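Local coordinates for phosphodiesterase (Candida albicans, PDB 6CPU), which belongs to the cyclic nucleotide phosphodiesterase family, with a largely helical fold of the HD-type metal-dependent superfamily that holds a zinc and a magnesium ion, at residues D80-S85 / L183-R188; S129-W134 / E488-V493; H288-L293 / G341-A346. All coordinates share one frame; numbering follows the deposited sequence.

Interaction 1 (D80-S85 / L183-R188); sequences DNLPFS and LIYLYR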
ATOM      1  N   ASP A  80       1.922   4.486 -28.686  1.00 31.21           N
ATOM      2  CA  ASP A  80       2.347   3.468 -29.642  1.00 33.30           C
ATOM      3  C   ASP A  80       3.531   3.943 -30.500  1.00 34.17           C
ATOM      4  O   ASP A  80       4.380   3.142 -30.882  1.00 33.98           O
ATOM      5  CB  ASP A  80       1.166   3.051 -30.531  1.00 34.43           C
ATOM      6  CG  ASP A  80       0.034   2.357 -29.739  1.00 36.47           C
ATOM      7  OD1 ASP A  80       0.254   1.897 -28.586  1.00 33.78           O
ATOM      8  OD2 ASP A  80      -1.089   2.267 -30.281  1.00 36.88           O
ATOM      9  N   ASN A  81       3.595   5.249 -30.755  1.00 35.30           N
ATOM     10  CA  ASN A  81       4.640   5.839 -31.591  1.00 37.46           C
ATOM     11  C   ASN A  81       5.873   6.365 -30.851  1.00 36.70           C
ATOM     12  O   ASN A  81       6.725   7.016 -31.470  1.00 36.19           O
ATOM     13  CB  ASN A  81       4.021   6.950 -32.451  1.00 38.73           C
ATOM     14  CG  ASN A  81       3.051   6.401 -33.484  1.00 42.18           C
ATOM     15  OD1 ASN A  81       3.387   5.478 -34.234  1.00 44.82           O
ATOM     16  ND2 ASN A  81       1.841   6.955 -33.527  1.00 43.81           N
ATOM     17  N   LEU A  82       5.992   6.083 -29.545  1.00 33.55           N
ATOM     18  CA  LEU A  82       7.162   6.515 -28.778  1.00 31.83           C
ATOM     19  C   LEU A  82       8.434   5.895 -29.322  1.00 31.22           C
ATOM     20  O   LEU A  82       8.431   4.735 -29.702  1.00 31.94           O
ATOM     21  CB  LEU A  82       7.051   6.100 -27.302  1.00 30.22           C
ATOM     22  CG  LEU A  82       6.043   6.832 -26.424  1.00 29.86           C
ATOM     23  CD1 LEU A  82       5.943   6.085 -25.096  1.00 30.73           C
ATOM     24  CD2 LEU A  82       6.404   8.299 -26.199  1.00 29.90           C
ATOM     25  N   PRO A  83       9.544   6.650 -29.312  1.00 33.35           N
ATOM     26  CA  PRO A  83      10.819   6.005 -29.599  1.00 33.51           C
ATOM     27  C   PRO A  83      11.095   4.895 -28.587  1.00 34.64           C
ATOM     28  O   PRO A  83      10.538   4.911 -27.475  1.00 32.05           O
ATOM     29  CB  PRO A  83      11.855   7.127 -29.437  1.00 34.38           C
ATOM     30  CG  PRO A  83      11.098   8.389 -29.240  1.00 34.83           C
ATOM     31  CD  PRO A  83       9.698   8.038 -28.851  1.00 34.29           C
ATOM     32  N   PHE A  84      11.953   3.955 -28.961  1.00 34.49           N
ATOM     33  CA  PHE A  84      12.271   2.836 -28.085  1.00 36.00           C
ATOM     34  C   PHE A  84      12.800   3.300 -26.726  1.00 35.93           C
ATOM     35  O   PHE A  84      12.447   2.722 -25.691  1.00 35.27           O
ATOM     36  CB  PHE A  84      13.265   1.880 -28.737  1.00 36.62           C
ATOM     37  CG  PHE A  84      13.784   0.829 -27.798  1.00 39.15           C
ATOM     38  CD1 PHE A  84      12.987  -0.246 -27.436  1.00 39.20           C
ATOM     39  CD2 PHE A  84      15.055   0.936 -27.246  1.00 41.06           C
ATOM     40  CE1 PHE A  84      13.454  -1.208 -26.558  1.00 41.46           C
ATOM     41  CE2 PHE A  84      15.528  -0.021 -26.365  1.00 41.33           C
ATOM     42  CZ  PHE A  84      14.727  -1.097 -26.023  1.00 42.23           C
ATOM     43  N   SER A  85      13.635   4.341 -26.721  1.00 34.96           N
ATOM     44  CA  SER A  85      14.169   4.888 -25.470  1.00 34.67           C
ATOM     45  C   SER A  85      13.066   5.288 -24.478  1.00 33.76           C
ATOM     46  O   SER A  85      13.192   5.026 -23.277  1.00 33.17           O
ATOM     47  CB  SER A  85      15.098   6.079 -25.745  1.00 35.24           C
ATOM     48  OG  SER A  85      14.367   7.208 -26.190  1.00 34.32           O
ATOM     49  N   LEU A 183       9.461  11.251 -17.335  1.00 24.76           N
ATOM     50  CA  LEU A 183       8.510  10.337 -16.668  1.00 23.91           C
ATOM     51  C   LEU A 183       7.142  10.977 -16.451  1.00 24.01           C
ATOM     52  O   LEU A 183       6.130  10.303 -16.587  1.00 24.07           O
ATOM     53  CB  LEU A 183       9.061   9.842 -15.322  1.00 23.04           C
ATOM     54  CG  LEU A 183      10.256   8.904 -15.460  1.00 23.51           C
ATOM     55  CD1 LEU A 183      10.841   8.613 -14.105  1.00 23.53           C
ATOM     56  CD2 LEU A 183       9.892   7.599 -16.163  1.00 24.03           C
ATOM     57  N   ILE A 184       7.119  12.267 -16.091  1.00 23.97           N
ATOM     58  CA  ILE A 184       5.873  13.015 -15.920  1.00 24.67           C
ATOM     59  C   ILE A 184       5.123  13.066 -17.252  1.00 25.18           C
ATOM     60  O   ILE A 184       3.898  12.913 -17.303  1.00 23.87           O
ATOM     61  CB  ILE A 184       6.125  14.446 -15.370  1.00 26.02           C
ATOM     62  CG1 ILE A 184       6.588  14.386 -13.910  1.00 25.94           C
ATOM     63  CG2 ILE A 184       4.862  15.300 -15.446  1.00 26.50           C
ATOM     64  CD1 ILE A 184       7.087  15.695 -13.336  1.00 26.01           C
ATOM     65  N   TYR A 185       5.877  13.276 -18.326  1.00 26.42           N
ATOM     66  CA  TYR A 185       5.327  13.323 -19.674  1.00 27.58           C
ATOM     67  C   TYR A 185       4.681  11.990 -20.061  1.00 25.96           C
ATOM     68  O   TYR A 185       3.581  11.953 -20.596  1.00 25.99           O
ATOM     69  CB  TYR A 185       6.435  13.692 -20.664  1.00 29.18           C
ATOM     70  CG  TYR A 185       6.060  13.453 -22.105  1.00 33.01           C
ATOM     71  CD1 TYR A 185       6.602  12.392 -22.821  1.00 34.69           C
ATOM     72  CD2 TYR A 185       5.163  14.292 -22.751  1.00 36.74           C
ATOM     73  CE1 TYR A 185       6.255  12.172 -24.144  1.00 38.38           C
ATOM     74  CE2 TYR A 185       4.811  14.083 -24.072  1.00 39.00           C
ATOM     75  CZ  TYR A 185       5.357  13.025 -24.763  1.00 39.64           C
ATOM     76  OH  TYR A 185       4.994  12.833 -26.079  1.00 46.42           O
ATOM     77  N   LEU A 186       5.370  10.898 -19.755  1.00 26.03           N
ATOM     78  CA  LEU A 186       4.863   9.557 -20.038  1.00 25.89           C
ATOM     79  C   LEU A 186       3.666   9.215 -19.155  1.00 24.42           C
ATOM     80  O   LEU A 186       2.741   8.564 -19.607  1.00 25.16           O
ATOM     81  CB  LEU A 186       5.984   8.529 -19.885  1.00 25.87           C
ATOM     82  CG  LEU A 186       7.149   8.628 -20.876  1.00 26.78           C
ATOM     83  CD1 LEU A 186       8.323   7.753 -20.468  1.00 27.18           C
ATOM     84  CD2 LEU A 186       6.700   8.268 -22.279  1.00 27.63           C
ATOM     85  N   TYR A 187       3.675   9.674 -17.907  1.00 24.37           N
ATOM     86  CA  TYR A 187       2.533   9.491 -17.017  1.00 24.61           C
ATOM     87  C   TYR A 187       1.296  10.170 -17.613  1.00 25.67           C
ATOM     88  O   TYR A 187       0.222   9.568 -17.723  1.00 24.32           O
ATOM     89  CB  TYR A 187       2.850  10.069 -15.648  1.00 24.53           C
ATOM     90  CG  TYR A 187       1.694  10.056 -14.678  1.00 23.83           C
ATOM     91  CD1 TYR A 187       1.108   8.855 -14.281  1.00 24.70           C
ATOM     92  CD2 TYR A 187       1.206  11.236 -14.136  1.00 24.49           C
ATOM     93  CE1 TYR A 187       0.050   8.844 -13.386  1.00 25.09           C
ATOM     94  CE2 TYR A 187       0.160  11.230 -13.244  1.00 24.53           C
ATOM     95  CZ  TYR A 187      -0.416  10.031 -12.874  1.00 25.66           C
ATOM     96  OH  TYR A 187      -1.461  10.038 -11.983  1.00 28.92           O
ATOM     97  N   ARG A 188       1.470  11.415 -18.050  1.00 26.79           N
ATOM     98  CA  ARG A 188       0.356  12.179 -18.608  1.00 27.39           C
ATOM     99  C   ARG A 188      -0.152  11.583 -19.925  1.00 27.91           C
ATOM    100  O   ARG A 188      -1.350  11.607 -20.200  1.00 28.53           O
ATOM    101  CB  ARG A 188       0.755  13.651 -18.765  1.00 28.75           C
ATOM    102  CG  ARG A 188       1.060  14.347 -17.447  1.00 30.59           C
ATOM    103  CD  ARG A 188      -0.199  14.613 -16.634  1.00 32.33           C
ATOM    104  NE  ARG A 188       0.077  14.797 -15.210  1.00 34.54           N
ATOM    105  CZ  ARG A 188      -0.859  14.948 -14.275  1.00 35.36           C
ATOM    106  NH1 ARG A 188      -2.145  14.956 -14.604  1.00 37.19           N
ATOM    107  NH2 ARG A 188      -0.517  15.098 -12.999  1.00 35.47           N
TER
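L82 and L186 are the residues whose CA atoms lie nearest each other across the two segments, 9.5 Å apart, a separation that two side chains have to bridge. They meet through methyl groups: CD1 of L82 lies 3.6 Å from CD2 of L186, and the same L186 methyl is 3.9 Å from CD2 of L82. One methyl of the helix thus faces both branches of the loop leucine, and the two side chains cross at a slant. In L82 the CG is set anti to the carbonyl carbon (chi1 -72°), which carries the isobutyl fork out from the loop toward the helix. P83 then takes the N-cap position of helix 84-94. L82, one residue before this N-cap, therefore sets the approach to helix 84-94 against the flank of helix 177-193. Further along, L186 and L183 also touch L89 of helix 84-94, extending the apolar seam between the two helices. Y185 adds a marginal, oblique contact, with its CE1 4.4 Å from CD2 of L82. While the two leucines are buried, the tyrosine is exposed and borders the seam. The backbone oxygens of D80 and L82 both accept hydrogen bonds from NZ of K87, tying the loop to the first turn of its helix.

Interaction 2 (S129-W134 / E488-V493); sequences SRVGNW and ELLKSV
L490 sends its two branches to different targets on helix 127-135: CD2 meets the side chain of V131, and CD1 turns to the backbone of G132. The tighter touch is between methyls, with CG1 of V131 3.7 Å from CD2 of L490. The two side chains approach at a slant, so that single methyls meet and the chains do not run alongside each other. The CG of L490 (chi1 178°) and the CG1 of V131 (chi1 176°) both stand anti to their own backbone N, and each extends toward the other helix.

The second branch of L490 meets a residue with no side chain to intervene. Here the CA atoms of G132 and L490 are 7.3 Å apart. The lack of a side chain at G132 is consistent with this short separation, and CD1 of L490 fills the place beside it, 4.3 Å from CA of G132. No hydrogen bond crosses between the segments, and all three touching residues are buried. I128, one turn before G132, also touches L490, while F360 of helix 358-363 packs against L490 from outside the pair. Polar groups keep to other sides of the helices: R130 forms salt bridges with D41 and D505, and within 488-493 NZ of K491 forms a salt bridge with OE2 of E488 (3.1 Å), on the syn side and 35° out of the carboxylate plane. The arrangement is that of close helix-helix packing at a glycine, with one methyl of a leucine set over the glycine CA, and it joins helix 127-135 to helix 470-495, more than 330 residues later in the chain.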
ATOM      1  N   SER A 129      12.062 -17.172  -1.202  1.00 18.21           N
ATOM      2  CA  SER A 129      13.145 -16.722  -2.087  1.00 18.08           C
ATOM      3  C   SER A 129      12.935 -15.251  -2.505  1.00 17.97           C
ATOM      4  O   SER A 129      13.879 -14.450  -2.501  1.00 17.54           O
ATOM      5  CB  SER A 129      13.199 -17.598  -3.332  1.00 18.29           C
ATOM      6  OG  SER A 129      14.305 -17.302  -4.167  1.00 18.41           O
ATOM      7  N   ARG A 130      11.706 -14.929  -2.879  1.00 17.27           N
ATOM      8  CA  ARG A 130      11.376 -13.570  -3.360  1.00 17.72           C
ATOM      9  C   ARG A 130      11.635 -12.499  -2.298  1.00 18.33           C
ATOM     10  O   ARG A 130      12.218 -11.445  -2.586  1.00 17.03           O
ATOM     11  CB  ARG A 130       9.936 -13.489  -3.825  1.00 18.15           C
ATOM     12  CG  ARG A 130       9.655 -14.175  -5.144  1.00 17.97           C
ATOM     13  CD  ARG A 130       8.304 -13.788  -5.728  1.00 18.54           C
ATOM     14  NE  ARG A 130       7.152 -14.147  -4.906  1.00 19.54           N
ATOM     15  CZ  ARG A 130       6.573 -15.347  -4.866  1.00 20.16           C
ATOM     16  NH1 ARG A 130       7.056 -16.373  -5.559  1.00 19.78           N
ATOM     17  NH2 ARG A 130       5.503 -15.515  -4.090  1.00 20.29           N
ATOM     18  N   VAL A 131      11.212 -12.764  -1.067  1.00 16.59           N
ATOM     19  CA  VAL A 131      11.401 -11.823   0.026  1.00 17.61           C
ATOM     20  C   VAL A 131      12.899 -11.660   0.312  1.00 18.34           C
ATOM     21  O   VAL A 131      13.364 -10.558   0.563  1.00 17.69           O
ATOM     22  CB  VAL A 131      10.610 -12.241   1.292  1.00 17.09           C
ATOM     23  CG1 VAL A 131      10.910 -11.303   2.450  1.00 17.63           C
ATOM     24  CG2 VAL A 131       9.108 -12.287   1.008  1.00 17.67           C
ATOM     25  N   GLY A 132      13.647 -12.756   0.285  1.00 17.34           N
ATOM     26  CA  GLY A 132      15.096 -12.680   0.457  1.00 18.71           C
ATOM     27  C   GLY A 132      15.768 -11.828  -0.619  1.00 18.19           C
ATOM     28  O   GLY A 132      16.706 -11.081  -0.317  1.00 18.43           O
ATOM     29  N   ASN A 133      15.297 -11.949  -1.855  1.00 18.49           N
ATOM     30  CA  ASN A 133      15.832 -11.148  -2.971  1.00 18.88           C
ATOM     31  C   ASN A 133      15.613  -9.660  -2.679  1.00 18.55           C
ATOM     32  O   ASN A 133      16.558  -8.860  -2.766  1.00 19.33           O
ATOM     33  CB  ASN A 133      15.141 -11.446  -4.301  1.00 19.59           C
ATOM     34  CG  ASN A 133      15.364 -12.861  -4.832  1.00 21.56           C
ATOM     35  OD1 ASN A 133      16.401 -13.497  -4.627  1.00 22.26           O
ATOM     36  ND2 ASN A 133      14.376 -13.332  -5.594  1.00 22.48           N
ATOM     37  N   TRP A 134      14.369  -9.297  -2.374  1.00 17.11           N
ATOM     38  CA  TRP A 134      13.998  -7.882  -2.198  1.00 17.45           C
ATOM     39  C   TRP A 134      14.786  -7.253  -1.057  1.00 17.35           C
ATOM     40  O   TRP A 134      15.227  -6.112  -1.167  1.00 16.42           O
ATOM     41  CB  TRP A 134      12.514  -7.716  -1.904  1.00 18.14           C
ATOM     42  CG  TRP A 134      11.607  -8.200  -2.973  1.00 18.99           C
ATOM     43  CD1 TRP A 134      11.812  -8.155  -4.322  1.00 19.67           C
ATOM     44  CD2 TRP A 134      10.313  -8.743  -2.777  1.00 19.40           C
ATOM     45  NE1 TRP A 134      10.717  -8.689  -4.987  1.00 20.08           N
ATOM     46  CE2 TRP A 134       9.784  -9.053  -4.056  1.00 20.21           C
ATOM     47  CE3 TRP A 134       9.552  -9.026  -1.643  1.00 19.38           C
ATOM     48  CZ2 TRP A 134       8.522  -9.612  -4.224  1.00 20.61           C
ATOM     49  CZ3 TRP A 134       8.300  -9.607  -1.817  1.00 20.95           C
ATOM     50  CH2 TRP A 134       7.807  -9.893  -3.094  1.00 20.20           C
ATOM     51  N   GLU A 488       9.406 -16.050   9.953  1.00 26.12           N
ATOM     52  CA  GLU A 488      10.080 -17.127  10.697  1.00 26.87           C
ATOM     53  C   GLU A 488      10.736 -18.137   9.756  1.00 25.09           C
ATOM     54  O   GLU A 488      11.837 -18.603  10.016  1.00 25.20           O
ATOM     55  CB  GLU A 488       9.093 -17.824  11.647  1.00 28.72           C
ATOM     56  CG  GLU A 488       8.667 -16.971  12.825  1.00 29.68           C
ATOM     57  CD  GLU A 488       9.839 -16.500  13.666  1.00 33.59           C
ATOM     58  OE1 GLU A 488      10.746 -17.319  13.914  1.00 35.90           O
ATOM     59  OE2 GLU A 488       9.871 -15.312  14.070  1.00 34.00           O
ATOM     60  N   LEU A 489      10.078 -18.454   8.644  1.00 24.77           N
ATOM     61  CA  LEU A 489      10.615 -19.402   7.683  1.00 24.88           C
ATOM     62  C   LEU A 489      11.834 -18.809   6.948  1.00 23.35           C
ATOM     63  O   LEU A 489      12.812 -19.501   6.696  1.00 22.19           O
ATOM     64  CB  LEU A 489       9.514 -19.804   6.707  1.00 26.48           C
ATOM     65  CG  LEU A 489       9.632 -21.048   5.856  1.00 29.32           C
ATOM     66  CD1 LEU A 489      10.005 -22.279   6.683  1.00 30.52           C
ATOM     67  CD2 LEU A 489       8.294 -21.265   5.160  1.00 29.04           C
ATOM     68  N   LEU A 490      11.770 -17.522   6.612  1.00 21.68           N
ATOM     69  CA  LEU A 490      12.916 -16.853   5.990  1.00 21.51           C
ATOM     70  C   LEU A 490      14.139 -16.845   6.910  1.00 21.77           C
ATOM     71  O   LEU A 490      15.237 -17.143   6.469  1.00 22.11           O
ATOM     72  CB  LEU A 490      12.544 -15.429   5.616  1.00 20.99           C
ATOM     73  CG  LEU A 490      13.672 -14.598   5.002  1.00 20.47           C
ATOM     74  CD1 LEU A 490      14.273 -15.271   3.789  1.00 20.88           C
ATOM     75  CD2 LEU A 490      13.116 -13.216   4.669  1.00 21.12           C
ATOM     76  N   LYS A 491      13.935 -16.514   8.182  1.00 22.51           N
ATOM     77  CA  LYS A 491      15.010 -16.578   9.177  1.00 24.54           C
ATOM     78  C   LYS A 491      15.641 -17.980   9.243  1.00 24.34           C
ATOM     79  O   LYS A 491      16.865 -18.122   9.274  1.00 25.04           O
ATOM     80  CB  LYS A 491      14.501 -16.187  10.558  1.00 24.51           C
ATOM     81  CG  LYS A 491      14.097 -14.733  10.748  1.00 27.07           C
ATOM     82  CD  LYS A 491      13.926 -14.476  12.236  1.00 29.75           C
ATOM     83  CE  LYS A 491      12.873 -13.443  12.567  1.00 32.47           C
ATOM     84  NZ  LYS A 491      12.424 -13.617  13.979  1.00 31.92           N
ATOM     85  N   SER A 492      14.809 -19.014   9.244  1.00 25.39           N
ATOM     86  CA  SER A 492      15.329 -20.388   9.273  1.00 25.59           C
ATOM     87  C   SER A 492      16.120 -20.740   8.013  1.00 25.23           C
ATOM     88  O   SER A 492      17.157 -21.398   8.093  1.00 27.25           O
ATOM     89  CB  SER A 492      14.199 -21.391   9.537  1.00 27.45           C
ATOM     90  OG  SER A 492      13.596 -21.116  10.793  1.00 29.06           O
ATOM     91  N   VAL A 493      15.677 -20.265   6.845  1.00 23.85           N
ATOM     92  CA  VAL A 493      16.429 -20.481   5.612  1.00 23.21           C
ATOM     93  C   VAL A 493      17.802 -19.812   5.717  1.00 22.51           C
ATOM     94  O   VAL A 493      18.815 -20.405   5.365  1.00 23.19           O
ATOM     95  CB  VAL A 493      15.687 -19.909   4.365  1.00 23.84           C
ATOM     96  CG1 VAL A 493      16.596 -19.903   3.142  1.00 25.02           C
ATOM     97  CG2 VAL A 493      14.418 -20.681   4.079  1.00 24.06           C
TER

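Interaction 3 (H288-L293 / G341-A346); sequences HFLIRL and GLLVAA
L342 is the first residue of 341-346 to touch the other helix, and its CD1 sits against the forked end of L290. That methyl lies 3.9 Å from CD1 and 4.0 Å from CD2 of L290, so it faces both branches while the two side chains cross. In L342, chi1 (-151°) and chi2 (-149°) both depart from the usual staggered values, and together they place CD1 against L290. L457 and I458 of helix 446-462 also touch L342, which therefore belongs to a junction of three helices.

L343 comes next and engages the same leucine differently, tip to tip. Its CD2 is 3.7 Å from CD1 of L290, with its CG close behind at 3.8 Å from that methyl. CD1 of L290 is thus shared by both neighbours. The backbones stay well apart, the CA atoms of L290 and L343 being separated by 9.1 Å. L343 also touches L283 and C286, earlier along helix 276-292.

Farther on, A346 touches C286, and its backbone oxygen accepts a hydrogen bond from ND1 of H349, a ligand of the zinc that lies about 12 Å from the side chain of L342. With no hydrogen bond or charge between the segments, and all three leucines buried, the contact between helices 276-292 and 336-348 is purely apolar. It therefore rests on van der Waals fit and burial of the leucine methyls, with nothing polar across it to fix its register.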
ATOM      1  N   HIS A 288     -12.530   7.567   8.303  1.00 28.93           N
ATOM      2  CA  HIS A 288     -13.568   7.586   9.350  1.00 31.16           C
ATOM      3  C   HIS A 288     -13.208   8.504  10.525  1.00 33.41           C
ATOM      4  O   HIS A 288     -14.057   9.295  10.962  1.00 32.51           O
ATOM      5  CB  HIS A 288     -13.904   6.181   9.837  1.00 30.87           C
ATOM      6  CG  HIS A 288     -14.985   5.516   9.045  1.00 32.66           C
ATOM      7  ND1 HIS A 288     -16.200   5.161   9.593  1.00 31.29           N
ATOM      8  CD2 HIS A 288     -15.042   5.162   7.737  1.00 31.61           C
ATOM      9  CE1 HIS A 288     -16.956   4.611   8.660  1.00 32.28           C
ATOM     10  NE2 HIS A 288     -16.273   4.592   7.526  1.00 33.74           N
ATOM     11  N   PHE A 289     -11.961   8.431  11.010  1.00 32.69           N
ATOM     12  CA  PHE A 289     -11.504   9.351  12.059  1.00 32.03           C
ATOM     13  C   PHE A 289     -11.778  10.797  11.673  1.00 34.39           C
ATOM     14  O   PHE A 289     -12.358  11.558  12.454  1.00 36.26           O
ATOM     15  CB  PHE A 289     -10.001   9.194  12.368  1.00 31.86           C
ATOM     16  CG  PHE A 289      -9.605   7.843  12.932  1.00 31.11           C
ATOM     17  CD1 PHE A 289     -10.535   6.977  13.485  1.00 30.17           C
ATOM     18  CD2 PHE A 289      -8.267   7.462  12.931  1.00 30.10           C
ATOM     19  CE1 PHE A 289     -10.151   5.754  14.008  1.00 31.09           C
ATOM     20  CE2 PHE A 289      -7.877   6.244  13.458  1.00 29.20           C
ATOM     21  CZ  PHE A 289      -8.814   5.386  13.990  1.00 30.16           C
ATOM     22  N   LEU A 290     -11.369  11.174  10.468  1.00 33.02           N
ATOM     23  CA  LEU A 290     -11.515  12.540   9.996  1.00 34.75           C
ATOM     24  C   LEU A 290     -12.978  12.990   9.858  1.00 36.02           C
ATOM     25  O   LEU A 290     -13.290  14.159  10.105  1.00 38.35           O
ATOM     26  CB  LEU A 290     -10.774  12.717   8.676  1.00 35.36           C
ATOM     27  CG  LEU A 290      -9.242  12.655   8.806  1.00 35.22           C
ATOM     28  CD1 LEU A 290      -8.587  12.253   7.488  1.00 34.95           C
ATOM     29  CD2 LEU A 290      -8.697  13.990   9.297  1.00 35.48           C
ATOM     30  N   ILE A 291     -13.864  12.082   9.468  1.00 36.43           N
ATOM     31  CA  ILE A 291     -15.292  12.409   9.411  1.00 38.28           C
ATOM     32  C   ILE A 291     -15.816  12.661  10.823  1.00 40.08           C
ATOM     33  O   ILE A 291     -16.390  13.711  11.100  1.00 39.54           O
ATOM     34  CB  ILE A 291     -16.118  11.314   8.719  1.00 37.82           C
ATOM     35  CG1 ILE A 291     -15.829  11.328   7.213  1.00 37.24           C
ATOM     36  CG2 ILE A 291     -17.614  11.526   8.962  1.00 37.53           C
ATOM     37  CD1 ILE A 291     -16.105  10.007   6.548  1.00 38.14           C
ATOM     38  N   ARG A 292     -15.579  11.708  11.716  1.00 41.27           N
ATOM     39  CA  ARG A 292     -16.066  11.811  13.086  1.00 45.14           C
ATOM     40  C   ARG A 292     -15.446  12.981  13.866  1.00 44.93           C
ATOM     41  O   ARG A 292     -16.009  13.421  14.868  1.00 47.84           O
ATOM     42  CB  ARG A 292     -15.873  10.481  13.812  1.00 47.37           C
ATOM     43  CG  ARG A 292     -16.725   9.366  13.226  1.00 51.16           C
ATOM     44  CD  ARG A 292     -16.760   8.159  14.138  1.00 54.19           C
ATOM     45  NE  ARG A 292     -17.343   6.976  13.502  1.00 58.16           N
ATOM     46  CZ  ARG A 292     -18.647   6.741  13.363  1.00 58.86           C
ATOM     47  NH1 ARG A 292     -19.554   7.612  13.795  1.00 59.88           N
ATOM     48  NH2 ARG A 292     -19.050   5.621  12.772  1.00 61.12           N
ATOM     49  N   LEU A 293     -14.308  13.490  13.394  1.00 42.01           N
ATOM     50  CA  LEU A 293     -13.683  14.704  13.935  1.00 40.12           C
ATOM     51  C   LEU A 293     -14.200  15.983  13.282  1.00 39.13           C
ATOM     52  O   LEU A 293     -13.792  17.080  13.663  1.00 38.66           O
ATOM     53  CB  LEU A 293     -12.158  14.639  13.747  1.00 41.13           C
ATOM     54  CG  LEU A 293     -11.429  13.679  14.686  1.00 41.82           C
ATOM     55  CD1 LEU A 293     -10.047  13.319  14.143  1.00 41.85           C
ATOM     56  CD2 LEU A 293     -11.321  14.291  16.077  1.00 41.71           C
ATOM     57  N   GLY A 341      -3.674  15.636   3.026  1.00 28.50           N
ATOM     58  CA  GLY A 341      -2.305  15.190   3.290  1.00 28.34           C
ATOM     59  C   GLY A 341      -2.228  13.956   4.168  1.00 29.43           C
ATOM     60  O   GLY A 341      -1.403  13.072   3.929  1.00 28.32           O
ATOM     61  N   LEU A 342      -3.091  13.891   5.184  1.00 28.64           N
ATOM     62  CA  LEU A 342      -3.144  12.740   6.074  1.00 29.11           C
ATOM     63  C   LEU A 342      -3.618  11.508   5.302  1.00 27.06           C
ATOM     64  O   LEU A 342      -3.048  10.419   5.443  1.00 24.45           O
ATOM     65  CB  LEU A 342      -4.093  12.996   7.248  1.00 30.89           C
ATOM     66  CG  LEU A 342      -3.836  12.298   8.589  1.00 34.22           C
ATOM     67  CD1 LEU A 342      -5.155  12.041   9.301  1.00 35.51           C
ATOM     68  CD2 LEU A 342      -3.058  10.995   8.505  1.00 35.12           C
ATOM     69  N   LEU A 343      -4.668  11.692   4.504  1.00 25.21           N
ATOM     70  CA  LEU A 343      -5.217  10.596   3.712  1.00 24.88           C
ATOM     71  C   LEU A 343      -4.201  10.072   2.693  1.00 23.82           C
ATOM     72  O   LEU A 343      -4.032   8.865   2.567  1.00 22.58           O
ATOM     73  CB  LEU A 343      -6.484  11.032   2.995  1.00 25.44           C
ATOM     74  CG  LEU A 343      -7.637  11.321   3.960  1.00 25.72           C
ATOM     75  CD1 LEU A 343      -8.750  12.059   3.243  1.00 25.63           C
ATOM     76  CD2 LEU A 343      -8.136  10.039   4.594  1.00 25.88           C
ATOM     77  N   VAL A 344      -3.544  10.982   1.977  1.00 24.61           N
ATOM     78  CA  VAL A 344      -2.480  10.604   1.036  1.00 23.99           C
ATOM     79  C   VAL A 344      -1.338   9.867   1.765  1.00 22.71           C
ATOM     80  O   VAL A 344      -0.878   8.829   1.290  1.00 21.46           O
ATOM     81  CB  VAL A 344      -1.994  11.810   0.194  1.00 24.17           C
ATOM     82  CG1 VAL A 344      -0.745  11.473  -0.595  1.00 24.38           C
ATOM     83  CG2 VAL A 344      -3.090  12.253  -0.772  1.00 25.44           C
ATOM     84  N   ALA A 345      -0.911  10.352   2.928  1.00 22.08           N
ATOM     85  CA  ALA A 345       0.112   9.634   3.707  1.00 21.35           C
ATOM     86  C   ALA A 345      -0.318   8.246   4.129  1.00 21.32           C
ATOM     87  O   ALA A 345       0.475   7.314   4.059  1.00 21.49           O
ATOM     88  CB  ALA A 345       0.535  10.440   4.928  1.00 21.51           C
ATOM     89  N   ALA A 346      -1.567   8.078   4.572  1.00 20.73           N
ATOM     90  CA  ALA A 346      -2.046   6.751   4.920  1.00 21.32           C
ATOM     91  C   ALA A 346      -1.996   5.812   3.708  1.00 21.50           C
ATOM     92  O   ALA A 346      -1.594   4.649   3.829  1.00 22.80           O
ATOM     93  CB  ALA A 346      -3.467   6.826   5.487  1.00 22.53           C
TER

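The three are two helix-helix contacts and one of a loop leucine with a helix, all apolar and without a hydrogen bond across them. All are buried, but their distance from the chain's centre grows from interaction 3 (about 16 Å) to interaction 2 (about 21 Å) to interaction 1 (about 26 Å), and only interaction 1 has an exposed residue, a tyrosine, at its border. Interaction 3 joins two helices of the family region. Interaction 2 links two helices far apart in sequence and has the shortest CA separation of the three, at a glycine. None shares a helix with another. Interaction 3 is nested within the loop closed by interaction 2, yet the two lie on opposite sides of the chain's centre, 34 Å apart between contact centres.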